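PDB 3VR0: putative uncharacterized protein from Pyrococcus furiosus, which acts as an archaeal proteasome activator and belongs to the PAC2 family of proteasome assembly chaperones. Local coordinates for residues T20-Y25 with A123-D128; L75-K78 with V82-M85; N87-W92 with L127-E132; T109-P112 with G118-E121. All blocks are in the same frame, centred on the assembly; numbering follows the deposited sequence.

Contact 1: T20-Y25 with A123-D128; sequences TTIVVY and AGKMLD
T20 and K125 lie alongside each other where the edge strand 21-24 of the mixed central sheet meets helix 116-131, a helix-on-sheet packing of an alpha/beta fold. The two side chains slide past one another in opposite directions. T20 turns its CG2 methyl, set opposite its backbone N, to the start of the lysine chain, and CB of T20 is 4.0 Å from CG of K125. Its hydroxyl goes the other way, hydrogen-bonding to E121 and S67, which suits a threonine at this place: one branch polar, the other apolar. K125 does not run straight outward. Bends at chi2 (-74°) and chi3 (-53°) fold its methylenes over the T20 carbonyl, at the start of strand 21-24, and CE of K125 rests 3.5 Å from the carbonyl O of T20. The long aliphatic stem thus does the packing, while NZ ends near the strand and reaches a water weakly.

Two residues on, I22 faces the helix as well. Its CG1-CD1 arm reaches the helix backbone, where CD1 of I22 lies 3.7 Å from the O of K125; on the strand side the same residue packs on A63 and L65 of strand 60-66. No direct hydrogen bond crosses the contact. The water offers a weak bridge instead: its O lies 3.5 Å from NZ of K125, a weak bond, and accepts a firmer one of 3.0 Å from the backbone N of I22.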
loop_
_atom_site.group_PDB
_atom_site.type_symbol
_atom_site.label_atom_id
_atom_site.label_comp_id
_atom_site.label_asym_id
_atom_site.label_seq_id
_atom_site.Cartn_x
_atom_site.Cartn_y
_atom_site.Cartn_z
ATOM N N THR C 20 -13.529 -2.271 -8.532
ATOM C CA THR C 20 -13.498 -2.949 -9.784
ATOM C C THR C 20 -14.901 -3.015 -10.420
ATOM O O THR C 20 -15.868 -3.392 -9.780
ATOM C CB THR C 20 -12.884 -4.322 -9.554
ATOM O OG1 THR C 20 -11.552 -4.145 -9.029
ATOM C CG2 THR C 20 -12.812 -5.126 -10.824
ATOM N N THR C 21 -14.989 -2.612 -11.677
ATOM C CA THR C 21 -16.256 -2.496 -12.394
ATOM C C THR C 21 -16.265 -3.388 -13.659
ATOM O O THR C 21 -15.314 -3.402 -14.444
ATOM C CB THR C 21 -16.466 -0.999 -12.820
ATOM O OG1 THR C 21 -16.522 -0.179 -11.631
ATOM C CG2 THR C 21 -17.806 -0.792 -13.583
ATOM N N ILE C 22 -17.378 -4.086 -13.869
ATOM C CA ILE C 22 -17.622 -4.800 -15.093
ATOM C C ILE C 22 -18.757 -4.147 -15.883
ATOM O O ILE C 22 -19.849 -3.966 -15.362
ATOM C CB ILE C 22 -17.935 -6.293 -14.821
ATOM C CG1 ILE C 22 -16.782 -6.910 -14.031
ATOM C CG2 ILE C 22 -18.230 -7.021 -16.175
ATOM C CD1 ILE C 22 -16.970 -8.278 -13.590
ATOM N N VAL C 23 -18.455 -3.773 -17.120
ATOM C CA VAL C 23 -19.361 -3.199 -18.047
ATOM C C VAL C 23 -19.820 -4.363 -18.948
ATOM O O VAL C 23 -18.977 -5.041 -19.571
ATOM C CB VAL C 23 -18.628 -2.161 -18.933
ATOM C CG1 VAL C 23 -19.604 -1.526 -19.922
ATOM C CG2 VAL C 23 -17.963 -1.059 -18.079
ATOM N N VAL C 24 -21.143 -4.594 -19.006
ATOM C CA VAL C 24 -21.687 -5.808 -19.628
ATOM C C VAL C 24 -22.500 -5.373 -20.821
ATOM O O VAL C 24 -23.410 -4.588 -20.665
ATOM C CB VAL C 24 -22.571 -6.579 -18.676
ATOM C CG1 VAL C 24 -23.142 -7.899 -19.361
ATOM C CG2 VAL C 24 -21.822 -6.851 -17.384
ATOM N N TYR C 25 -22.147 -5.862 -22.008
ATOM C CA TYR C 25 -22.774 -5.399 -23.234
ATOM C C TYR C 25 -24.113 -6.089 -23.506
ATOM O O TYR C 25 -25.042 -5.424 -23.933
ATOM C CB TYR C 25 -21.802 -5.482 -24.420
ATOM C CG TYR C 25 -20.594 -4.587 -24.136
ATOM C CD1 TYR C 25 -20.776 -3.226 -23.819
ATOM C CD2 TYR C 25 -19.285 -5.104 -24.141
ATOM C CE1 TYR C 25 -19.691 -2.404 -23.536
ATOM C CE2 TYR C 25 -18.204 -4.307 -23.862
ATOM C CZ TYR C 25 -18.403 -2.948 -23.556
ATOM O OH TYR C 25 -17.323 -2.134 -23.274
ATOM N N ALA C 123 -10.449 -10.873 -8.679
ATOM C CA ALA C 123 -10.887 -12.275 -8.759
ATOM C C ALA C 123 -12.326 -12.519 -8.256
ATOM O O ALA C 123 -13.094 -13.272 -8.842
ATOM C CB ALA C 123 -9.942 -13.147 -7.968
ATOM N N GLY C 124 -12.653 -11.907 -7.121
ATOM C CA GLY C 124 -13.965 -11.991 -6.534
ATOM C C GLY C 124 -15.036 -11.390 -7.469
ATOM O O GLY C 124 -16.090 -12.019 -7.645
ATOM N N LYS C 125 -14.777 -10.203 -8.048
ATOM C CA LYS C 125 -15.738 -9.613 -9.006
ATOM C C LYS C 125 -15.897 -10.507 -10.250
ATOM O O LYS C 125 -17.011 -10.673 -10.744
ATOM C CB LYS C 125 -15.317 -8.217 -9.484
ATOM C CG LYS C 125 -15.569 -7.107 -8.463
ATOM C CD LYS C 125 -17.078 -6.730 -8.342
ATOM C CE LYS C 125 -17.705 -6.395 -9.682
ATOM N NZ LYS C 125 -19.104 -5.894 -9.461
ATOM N N MET C 126 -14.797 -11.042 -10.760
ATOM C CA MET C 126 -14.890 -12.012 -11.888
ATOM C C MET C 126 -15.759 -13.194 -11.520
ATOM O O MET C 126 -16.569 -13.625 -12.351
ATOM C CB MET C 126 -13.552 -12.546 -12.334
ATOM C CG MET C 126 -12.674 -11.504 -12.930
ATOM S SD MET C 126 -11.141 -12.247 -13.560
ATOM C CE MET C 126 -10.505 -10.734 -14.283
ATOM N N LEU C 127 -15.572 -13.733 -10.305
ATOM C CA LEU C 127 -16.394 -14.862 -9.907
ATOM C C LEU C 127 -17.866 -14.465 -9.743
ATOM O O LEU C 127 -18.705 -15.276 -10.105
ATOM C CB LEU C 127 -15.891 -15.614 -8.660
ATOM C CG LEU C 127 -14.508 -16.250 -8.936
ATOM C CD1 LEU C 127 -13.808 -16.578 -7.670
ATOM C CD2 LEU C 127 -14.555 -17.475 -9.862
ATOM N N ASP C 128 -18.174 -13.279 -9.182
ATOM C CA ASP C 128 -19.586 -12.884 -8.991
ATOM C C ASP C 128 -20.263 -12.796 -10.367
ATOM O O ASP C 128 -21.424 -13.115 -10.523
ATOM C CB ASP C 128 -19.768 -11.503 -8.304
ATOM C CG ASP C 128 -19.231 -11.452 -6.843
ATOM O OD1 ASP C 128 -19.050 -12.499 -6.173
ATOM O OD2 ASP C 128 -18.981 -10.330 -6.370
HETATM O O HOH W 1 -19.663 -3.599 -12.043
#

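Contact 2: L75-K78 with V82-M85; sequences LIRK and VELM
OE1 of E83 is held by two cations: R77, reaching over from the other arm of the beta hairpin 73-76/82-84, and K86, just beyond the second strand. The R77 bond is a salt bridge in which NE lies 3.1 Å from OE1 of E83. It uses the anti lone pair of that oxygen and is rather bent, 141° at the hydrogen; OE1 is tilted out of the guanidinium plane, and the guanidinium and carboxylate planes stand 83° apart. A bend at chi2 (-54°) folds the arginine back over L75 of the preceding strand, whose CB lies by one face of the guanidinium, toward its rim. NH2 of R77 adds a weak bond to the carbonyl O of L84 and a salt bridge to D108. A leucine in place of R77 would probably leave D108 without this cation and OE1 of E83 with one of its two cations gone.

Beneath the charges, L75 and E83 form an antiparallel hydrogen-bonded pair. L75 N donates almost straight to E83 O at 2.8 Å, and E83 N returns a bond to L75 O at 3.1 Å. Apolar side chains fill the flanks: CG of L75 meets CG of M85 at 3.7 Å, and on the other face CD1 of I76 meets CG1 of V82 at 3.9 Å. The hairpin is a separate two-stranded sheet, set against the central sheet where E83 and L84 touch Y66 of strand 60-66; L75 pairs antiparallel with a strand of the second subunit, continuing the sheet across the interface.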
loop_
_atom_site.group_PDB
_atom_site.type_symbol
_atom_site.label_atom_id
_atom_site.label_comp_id
_atom_site.label_asym_id
_atom_site.label_seq_id
_atom_site.Cartn_x
_atom_site.Cartn_y
_atom_site.Cartn_z
ATOM N N LEU C 75 -3.546 2.869 -22.066
ATOM C CA LEU C 75 -2.745 2.284 -23.153
ATOM C C LEU C 75 -3.127 2.861 -24.500
ATOM O O LEU C 75 -4.272 3.243 -24.717
ATOM C CB LEU C 75 -2.888 0.744 -23.229
ATOM C CG LEU C 75 -2.403 -0.117 -22.051
ATOM C CD1 LEU C 75 -2.777 -1.581 -22.238
ATOM C CD2 LEU C 75 -0.879 0.022 -21.813
ATOM N N ILE C 76 -2.156 2.926 -25.401
ATOM C CA ILE C 76 -2.429 3.375 -26.752
ATOM C C ILE C 76 -3.006 2.177 -27.507
ATOM O O ILE C 76 -2.389 1.094 -27.547
ATOM C CB ILE C 76 -1.146 3.864 -27.459
ATOM C CG1 ILE C 76 -0.495 5.016 -26.695
ATOM C CG2 ILE C 76 -1.467 4.267 -28.904
ATOM C CD1 ILE C 76 -1.347 6.230 -26.506
ATOM N N ARG C 77 -4.207 2.327 -28.046
ATOM C CA ARG C 77 -4.796 1.218 -28.822
ATOM C C ARG C 77 -4.525 1.489 -30.301
ATOM O O ARG C 77 -3.736 2.381 -30.629
ATOM C CB ARG C 77 -6.309 1.041 -28.551
ATOM C CG ARG C 77 -6.701 0.776 -27.075
ATOM C CD ARG C 77 -5.975 -0.412 -26.419
ATOM N NE ARG C 77 -6.597 -0.713 -25.125
ATOM C CZ ARG C 77 -6.187 -1.621 -24.238
ATOM N NH1 ARG C 77 -5.133 -2.381 -24.481
ATOM N NH2 ARG C 77 -6.845 -1.772 -23.084
ATOM N N LYS C 78 -5.151 0.714 -31.190
ATOM C CA LYS C 78 -5.012 0.984 -32.616
ATOM C C LYS C 78 -5.716 2.322 -32.871
ATOM O O LYS C 78 -6.705 2.673 -32.183
ATOM C CB LYS C 78 -5.616 -0.141 -33.496
ATOM C CG LYS C 78 -4.654 -1.329 -33.877
ATOM C CD LYS C 78 -5.085 -2.757 -33.347
ATOM C CE LYS C 78 -6.589 -2.907 -32.969
ATOM N NZ LYS C 78 -6.924 -2.368 -31.574
ATOM N N VAL C 82 -6.796 6.162 -26.887
ATOM C CA VAL C 82 -6.432 5.759 -25.521
ATOM C C VAL C 82 -7.540 4.974 -24.809
ATOM O O VAL C 82 -8.731 5.216 -25.023
ATOM C CB VAL C 82 -6.013 6.969 -24.622
ATOM C CG1 VAL C 82 -4.777 7.642 -25.160
ATOM C CG2 VAL C 82 -7.151 7.998 -24.454
ATOM N N GLU C 83 -7.132 4.051 -23.941
ATOM C CA GLU C 83 -8.039 3.295 -23.117
ATOM C C GLU C 83 -7.389 2.804 -21.802
ATOM O O GLU C 83 -6.281 2.294 -21.803
ATOM C CB GLU C 83 -8.543 2.085 -23.904
ATOM C CG GLU C 83 -9.769 1.456 -23.317
ATOM C CD GLU C 83 -10.413 0.430 -24.259
ATOM O OE1 GLU C 83 -9.679 -0.287 -24.972
ATOM O OE2 GLU C 83 -11.663 0.324 -24.253
ATOM N N LEU C 84 -8.125 2.898 -20.698
ATOM C CA LEU C 84 -7.722 2.259 -19.466
ATOM C C LEU C 84 -7.366 0.797 -19.690
ATOM O O LEU C 84 -7.839 0.147 -20.647
ATOM C CB LEU C 84 -8.842 2.334 -18.435
ATOM C CG LEU C 84 -9.249 3.686 -17.879
ATOM C CD1 LEU C 84 -10.453 3.435 -16.985
ATOM C CD2 LEU C 84 -8.119 4.334 -17.087
ATOM N N MET C 85 -6.547 0.279 -18.782
ATOM C CA MET C 85 -6.250 -1.123 -18.785
ATOM C C MET C 85 -7.475 -1.899 -18.326
ATOM O O MET C 85 -8.300 -1.384 -17.540
ATOM C CB MET C 85 -5.015 -1.395 -17.940
ATOM C CG MET C 85 -3.728 -0.757 -18.634
ATOM S SD MET C 85 -2.236 -1.489 -18.048
ATOM C CE MET C 85 -2.403 -0.836 -16.436
#

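Contact 3: N87-W92 with L127-E132; sequences NEFYYW and LDFVQE
F89 meets F129 in a T-shaped aromatic pair, the edge of the helix ring set against a face of the strand ring. CB of F89 leaves strand 87-92 toward helix 116-131, and with CG opposite the carbonyl carbon (chi1 -66°) it presents one broad side of the ring to the helix. CG, the first ring atom, has CE2 of F129 over it at 4.0 Å. CD1 and CD2 lie about equally far from that same carbon, so CE2 straddles the root of the ring. Farther out, CE1 of F89 is 4.0 Å from CD2 of F129 and has a second, looser neighbour in CG2 of V130 at 4.4 Å. At the tip, CZ comes 4.1 Å from CD2 of F129 and also touches M126, one turn earlier on the helix.

The edge of F129 that does the touching is therefore its CD2-CE2 bond, with CD2 above the centre of the F89 ring. The centroids are 5.1 Å apart and the planes stand 69° from each other, which brings weakly positive C-H bonds onto a pi cloud. Phenylalanine suits both positions, flat and wholly apolar in a buried layer. Were F89 reduced to an alanine, the edge of F129 would probably lose the ring face it packs on, and a gap would open there.

Around the pair, F89 also packs on F62 of strand 60-66 and on I103 and V105 of strand 102-107, the two strands that flank its own. F129 touches A63 and meets F133 edge-to-face, so helix 116-131 lies across several neighbouring strands of the central sheet.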
loop_
_atom_site.group_PDB
_atom_site.type_symbol
_atom_site.label_atom_id
_atom_site.label_comp_id
_atom_site.label_asym_id
_atom_site.label_seq_id
_atom_site.Cartn_x
_atom_site.Cartn_y
_atom_site.Cartn_z
ATOM N N ASN C 87 -9.718 -6.035 -18.523
ATOM C CA ASN C 87 -9.838 -7.432 -18.917
ATOM C C ASN C 87 -11.114 -7.523 -19.782
ATOM O O ASN C 87 -12.006 -6.636 -19.694
ATOM C CB ASN C 87 -9.962 -8.358 -17.702
ATOM C CG ASN C 87 -8.730 -8.302 -16.778
ATOM O OD1 ASN C 87 -8.811 -8.770 -15.642
ATOM N ND2 ASN C 87 -7.592 -7.731 -17.263
ATOM N N GLU C 88 -11.208 -8.585 -20.579
ATOM C CA GLU C 88 -12.309 -8.735 -21.513
ATOM C C GLU C 88 -12.861 -10.100 -21.330
ATOM O O GLU C 88 -12.084 -11.044 -21.157
ATOM C CB GLU C 88 -11.814 -8.601 -22.950
ATOM C CG GLU C 88 -11.267 -7.224 -23.304
ATOM C CD GLU C 88 -10.721 -7.156 -24.752
ATOM O OE1 GLU C 88 -10.123 -8.161 -25.264
ATOM O OE2 GLU C 88 -10.899 -6.087 -25.392
ATOM N N PHE C 89 -14.187 -10.218 -21.343
ATOM C CA PHE C 89 -14.828 -11.514 -21.306
ATOM C C PHE C 89 -15.441 -11.814 -22.684
ATOM O O PHE C 89 -16.117 -10.948 -23.263
ATOM C CB PHE C 89 -15.947 -11.547 -20.264
ATOM C CG PHE C 89 -15.484 -11.410 -18.855
ATOM C CD1 PHE C 89 -15.323 -12.557 -18.031
ATOM C CD2 PHE C 89 -15.268 -10.155 -18.307
ATOM C CE1 PHE C 89 -14.934 -12.424 -16.687
ATOM C CE2 PHE C 89 -14.850 -10.015 -16.938
ATOM C CZ PHE C 89 -14.695 -11.129 -16.147
ATOM N N TYR C 90 -15.198 -13.033 -23.185
ATOM C CA TYR C 90 -15.750 -13.520 -24.454
ATOM C C TYR C 90 -16.595 -14.738 -24.157
ATOM O O TYR C 90 -16.302 -15.488 -23.211
ATOM C CB TYR C 90 -14.627 -13.947 -25.420
ATOM C CG TYR C 90 -13.819 -12.787 -25.936
ATOM C CD1 TYR C 90 -14.011 -12.290 -27.210
ATOM C CD2 TYR C 90 -12.877 -12.174 -25.126
ATOM C CE1 TYR C 90 -13.269 -11.197 -27.664
ATOM C CE2 TYR C 90 -12.136 -11.105 -25.562
ATOM C CZ TYR C 90 -12.338 -10.615 -26.817
ATOM O OH TYR C 90 -11.578 -9.545 -27.215
ATOM N N TYR C 91 -17.639 -14.980 -24.937
ATOM C CA TYR C 91 -18.337 -16.256 -24.738
ATOM C C TYR C 91 -18.405 -17.093 -26.014
ATOM O O TYR C 91 -18.300 -16.579 -27.147
ATOM C CB TYR C 91 -19.757 -16.022 -24.200
ATOM C CG TYR C 91 -20.749 -15.552 -25.281
ATOM C CD1 TYR C 91 -21.523 -16.481 -26.014
ATOM C CD2 TYR C 91 -20.876 -14.202 -25.569
ATOM C CE1 TYR C 91 -22.444 -16.049 -26.998
ATOM C CE2 TYR C 91 -21.777 -13.744 -26.510
ATOM C CZ TYR C 91 -22.551 -14.675 -27.244
ATOM O OH TYR C 91 -23.423 -14.185 -28.176
ATOM N N TRP C 92 -18.626 -18.381 -25.819
ATOM C CA TRP C 92 -18.858 -19.269 -26.961
ATOM C C TRP C 92 -20.041 -20.117 -26.603
ATOM O O TRP C 92 -20.086 -20.695 -25.503
ATOM C CB TRP C 92 -17.660 -20.168 -27.228
ATOM C CG TRP C 92 -17.787 -21.111 -28.375
ATOM C CD1 TRP C 92 -17.671 -20.804 -29.726
ATOM C CD2 TRP C 92 -17.982 -22.534 -28.301
ATOM N NE1 TRP C 92 -17.773 -21.965 -30.469
ATOM C CE2 TRP C 92 -17.985 -23.029 -29.629
ATOM C CE3 TRP C 92 -18.183 -23.443 -27.234
ATOM C CZ2 TRP C 92 -18.155 -24.402 -29.926
ATOM C CZ3 TRP C 92 -18.346 -24.804 -27.524
ATOM C CH2 TRP C 92 -18.333 -25.270 -28.886
ATOM N N LEU C 127 -15.572 -13.733 -10.305
ATOM C CA LEU C 127 -16.394 -14.862 -9.907
ATOM C C LEU C 127 -17.866 -14.465 -9.743
ATOM O O LEU C 127 -18.705 -15.276 -10.105
ATOM C CB LEU C 127 -15.891 -15.614 -8.660
ATOM C CG LEU C 127 -14.508 -16.250 -8.936
ATOM C CD1 LEU C 127 -13.808 -16.578 -7.670
ATOM C CD2 LEU C 127 -14.555 -17.475 -9.862
ATOM N N ASP C 128 -18.174 -13.279 -9.182
ATOM C CA ASP C 128 -19.586 -12.884 -8.991
ATOM C C ASP C 128 -20.263 -12.796 -10.367
ATOM O O ASP C 128 -21.424 -13.115 -10.523
ATOM C CB ASP C 128 -19.768 -11.503 -8.304
ATOM C CG ASP C 128 -19.231 -11.452 -6.843
ATOM O OD1 ASP C 128 -19.050 -12.499 -6.173
ATOM O OD2 ASP C 128 -18.981 -10.330 -6.370
ATOM N N PHE C 129 -19.541 -12.284 -11.329
ATOM C CA PHE C 129 -20.103 -12.055 -12.634
ATOM C C PHE C 129 -20.419 -13.405 -13.347
ATOM O O PHE C 129 -21.500 -13.610 -13.851
ATOM C CB PHE C 129 -19.127 -11.208 -13.439
ATOM C CG PHE C 129 -19.566 -10.969 -14.855
ATOM C CD1 PHE C 129 -20.826 -10.382 -15.132
ATOM C CD2 PHE C 129 -18.764 -11.379 -15.911
ATOM C CE1 PHE C 129 -21.238 -10.166 -16.467
ATOM C CE2 PHE C 129 -19.166 -11.152 -17.262
ATOM C CZ PHE C 129 -20.404 -10.560 -17.537
ATOM N N VAL C 130 -19.459 -14.320 -13.326
ATOM C CA VAL C 130 -19.541 -15.577 -14.031
ATOM C C VAL C 130 -20.610 -16.525 -13.405
ATOM O O VAL C 130 -21.296 -17.274 -14.119
ATOM C CB VAL C 130 -18.080 -16.051 -14.125
ATOM C CG1 VAL C 130 -17.723 -17.275 -13.345
ATOM C CG2 VAL C 130 -17.418 -15.787 -15.470
ATOM N N GLN C 131 -20.778 -16.453 -12.092
ATOM C CA GLN C 131 -21.855 -17.148 -11.421
ATOM C C GLN C 131 -23.264 -16.630 -11.795
ATOM O O GLN C 131 -24.227 -17.363 -11.648
ATOM C CB GLN C 131 -21.690 -17.095 -9.898
ATOM C CG GLN C 131 -20.569 -17.975 -9.319
ATOM C CD GLN C 131 -20.560 -17.892 -7.786
ATOM O OE1 GLN C 131 -20.244 -16.849 -7.200
ATOM N NE2 GLN C 131 -20.935 -18.977 -7.144
ATOM N N GLU C 132 -23.389 -15.398 -12.273
ATOM C CA GLU C 132 -24.690 -14.976 -12.770
ATOM C C GLU C 132 -25.150 -15.832 -13.940
ATOM O O GLU C 132 -26.335 -15.876 -14.189
ATOM C CB GLU C 132 -24.712 -13.504 -13.169
ATOM C CG GLU C 132 -24.418 -12.572 -12.000
ATOM C CD GLU C 132 -24.399 -11.135 -12.434
ATOM O OE1 GLU C 132 -24.757 -10.802 -13.613
ATOM O OE2 GLU C 132 -24.047 -10.319 -11.575
#

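Contact 4: T109-P112 with G118-E121; sequences TQVP and GHFE
V111 sits over one face of the H119 imidazole, a CH-pi contact that joins the loop after strand 102-107 to the start of helix 116-131. Its CB is 3.7 Å from the ring centroid and only 15° off the ring normal. With CG1 opposite the backbone N (chi1 164°), that methyl leans on the ring's rim, 3.5 Å from CD2 of H119, while CG2 rests 3.7 Å from the carbonyl O of G118. This is the tight part. A beta carbon on G118 would lie just 3.2 Å from CG1 of V111, so the missing side chain matters.

Toward Q110 and P112 the fit is slacker, and both are partly exposed. OE1 of Q110 stays 4.2 Å from ND1 of H119; its amide is engaged outside the contact, OE1 by the N of A192 and NE2 by the O of P40. CB of P112 points away from the helix, and its carbonyl O is what H119 meets.

NE2 of H119 donates to P112 O at 3.0 Å, near the ring plane but well above the carbonyl plane, off any lone pair. V111 O is as close, 2.9 Å from NE2 of H119, but too poorly angled for a hydrogen bond. H72 of a third subunit stacks on this imidazole. H69 and E121 bind a gold ion; a gold ion also lies about 3 Å from the H119 side chain. The donation to P112 O is consistent with a proton on NE2, in which case a neutral ring would probably have its lone pair on ND1.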
loop_
_atom_site.group_PDB
_atom_site.type_symbol
_atom_site.label_atom_id
_atom_site.label_comp_id
_atom_site.label_asym_id
_atom_site.label_seq_id
_atom_site.Cartn_x
_atom_site.Cartn_y
_atom_site.Cartn_z
ATOM N N THR C 109 -3.606 -7.031 -18.249
ATOM C CA THR C 109 -2.778 -7.012 -17.055
ATOM C C THR C 109 -3.496 -7.696 -15.951
ATOM O O THR C 109 -4.715 -7.979 -16.049
ATOM C CB THR C 109 -2.495 -5.519 -16.539
ATOM O OG1 THR C 109 -1.546 -5.534 -15.454
ATOM C CG2 THR C 109 -3.778 -4.820 -16.041
ATOM N N GLN C 110 -2.741 -7.983 -14.901
ATOM C CA GLN C 110 -3.318 -8.338 -13.628
ATOM C C GLN C 110 -2.950 -7.185 -12.709
ATOM O O GLN C 110 -2.192 -6.290 -13.091
ATOM C CB GLN C 110 -2.739 -9.661 -13.100
ATOM C CG GLN C 110 -3.006 -10.879 -13.997
ATOM C CD GLN C 110 -2.904 -12.221 -13.260
ATOM O OE1 GLN C 110 -3.360 -12.376 -12.125
ATOM N NE2 GLN C 110 -2.315 -13.210 -13.928
ATOM N N VAL C 111 -3.474 -7.219 -11.496
ATOM C CA VAL C 111 -3.150 -6.221 -10.503
ATOM C C VAL C 111 -1.632 -6.352 -10.211
ATOM O O VAL C 111 -1.096 -7.464 -10.252
ATOM C CB VAL C 111 -3.980 -6.504 -9.228
ATOM C CG1 VAL C 111 -3.416 -5.752 -8.008
ATOM C CG2 VAL C 111 -5.496 -6.115 -9.459
ATOM N N PRO C 112 -0.940 -5.233 -9.928
ATOM C CA PRO C 112 0.506 -5.295 -9.677
ATOM C C PRO C 112 0.895 -6.217 -8.506
ATOM O O PRO C 112 0.054 -6.534 -7.682
ATOM C CB PRO C 112 0.882 -3.818 -9.416
ATOM C CG PRO C 112 -0.181 -3.060 -10.142
ATOM C CD PRO C 112 -1.426 -3.839 -9.902
ATOM N N GLY C 118 -6.034 -6.155 -3.919
ATOM C CA GLY C 118 -6.609 -5.868 -5.227
ATOM C C GLY C 118 -6.822 -7.132 -6.070
ATOM O O GLY C 118 -7.817 -7.245 -6.758
ATOM N N HIS C 119 -5.896 -8.083 -5.982
ATOM C CA HIS C 119 -6.034 -9.412 -6.640
ATOM C C HIS C 119 -7.287 -10.120 -6.158
ATOM O O HIS C 119 -8.042 -10.608 -6.985
ATOM C CB HIS C 119 -4.815 -10.286 -6.381
ATOM C CG HIS C 119 -3.593 -9.874 -7.149
ATOM N ND1 HIS C 119 -3.232 -10.459 -8.340
ATOM C CD2 HIS C 119 -2.635 -8.956 -6.881
ATOM C CE1 HIS C 119 -2.126 -9.899 -8.794
ATOM N NE2 HIS C 119 -1.737 -8.985 -7.922
ATOM N N PHE C 120 -7.550 -10.104 -4.837
ATOM C CA PHE C 120 -8.697 -10.793 -4.314
ATOM C C PHE C 120 -9.969 -10.103 -4.779
ATOM O O PHE C 120 -10.947 -10.772 -5.084
ATOM C CB PHE C 120 -8.694 -10.877 -2.773
ATOM C CG PHE C 120 -7.721 -11.901 -2.224
ATOM C CD1 PHE C 120 -8.157 -13.183 -1.888
ATOM C CD2 PHE C 120 -6.371 -11.591 -2.082
ATOM C CE1 PHE C 120 -7.248 -14.131 -1.407
ATOM C CE2 PHE C 120 -5.469 -12.517 -1.612
ATOM C CZ PHE C 120 -5.905 -13.788 -1.270
ATOM N N GLU C 121 -9.976 -8.762 -4.762
ATOM C CA GLU C 121 -11.113 -8.011 -5.191
ATOM C C GLU C 121 -11.423 -8.215 -6.674
ATOM O O GLU C 121 -12.563 -8.378 -6.998
ATOM C CB GLU C 121 -10.883 -6.526 -5.002
ATOM C CG GLU C 121 -12.169 -5.856 -4.764
ATOM C CD GLU C 121 -12.202 -4.482 -5.315
ATOM O OE1 GLU C 121 -11.970 -4.336 -6.531
ATOM O OE2 GLU C 121 -12.475 -3.559 -4.521
#

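In the fold
Helix 116-131 ties three of the contacts together. Contact 4 joins its first turns to the loop before it, and contacts 1 and 3, whose centres are 7 Å apart, set its later turns against strands 21-24 and 87-92 of one mixed sheet. Contacts 1 and 3 share L127 and D128, with I22 and V24 packing on F129. T20 connects contact 1 with E121 of contact 4, and N87 connects contact 3 with T109. Contact 2 lies about 20 Å from the other centres. Along the chain, contact 1 encloses contact 2, which closes before contacts 3 and 4 open; contact 4 is nested inside contacts 1 and 3. Contact 2 and H119 of contact 4 touch other subunits, whereas contacts 1 and 3 touch none.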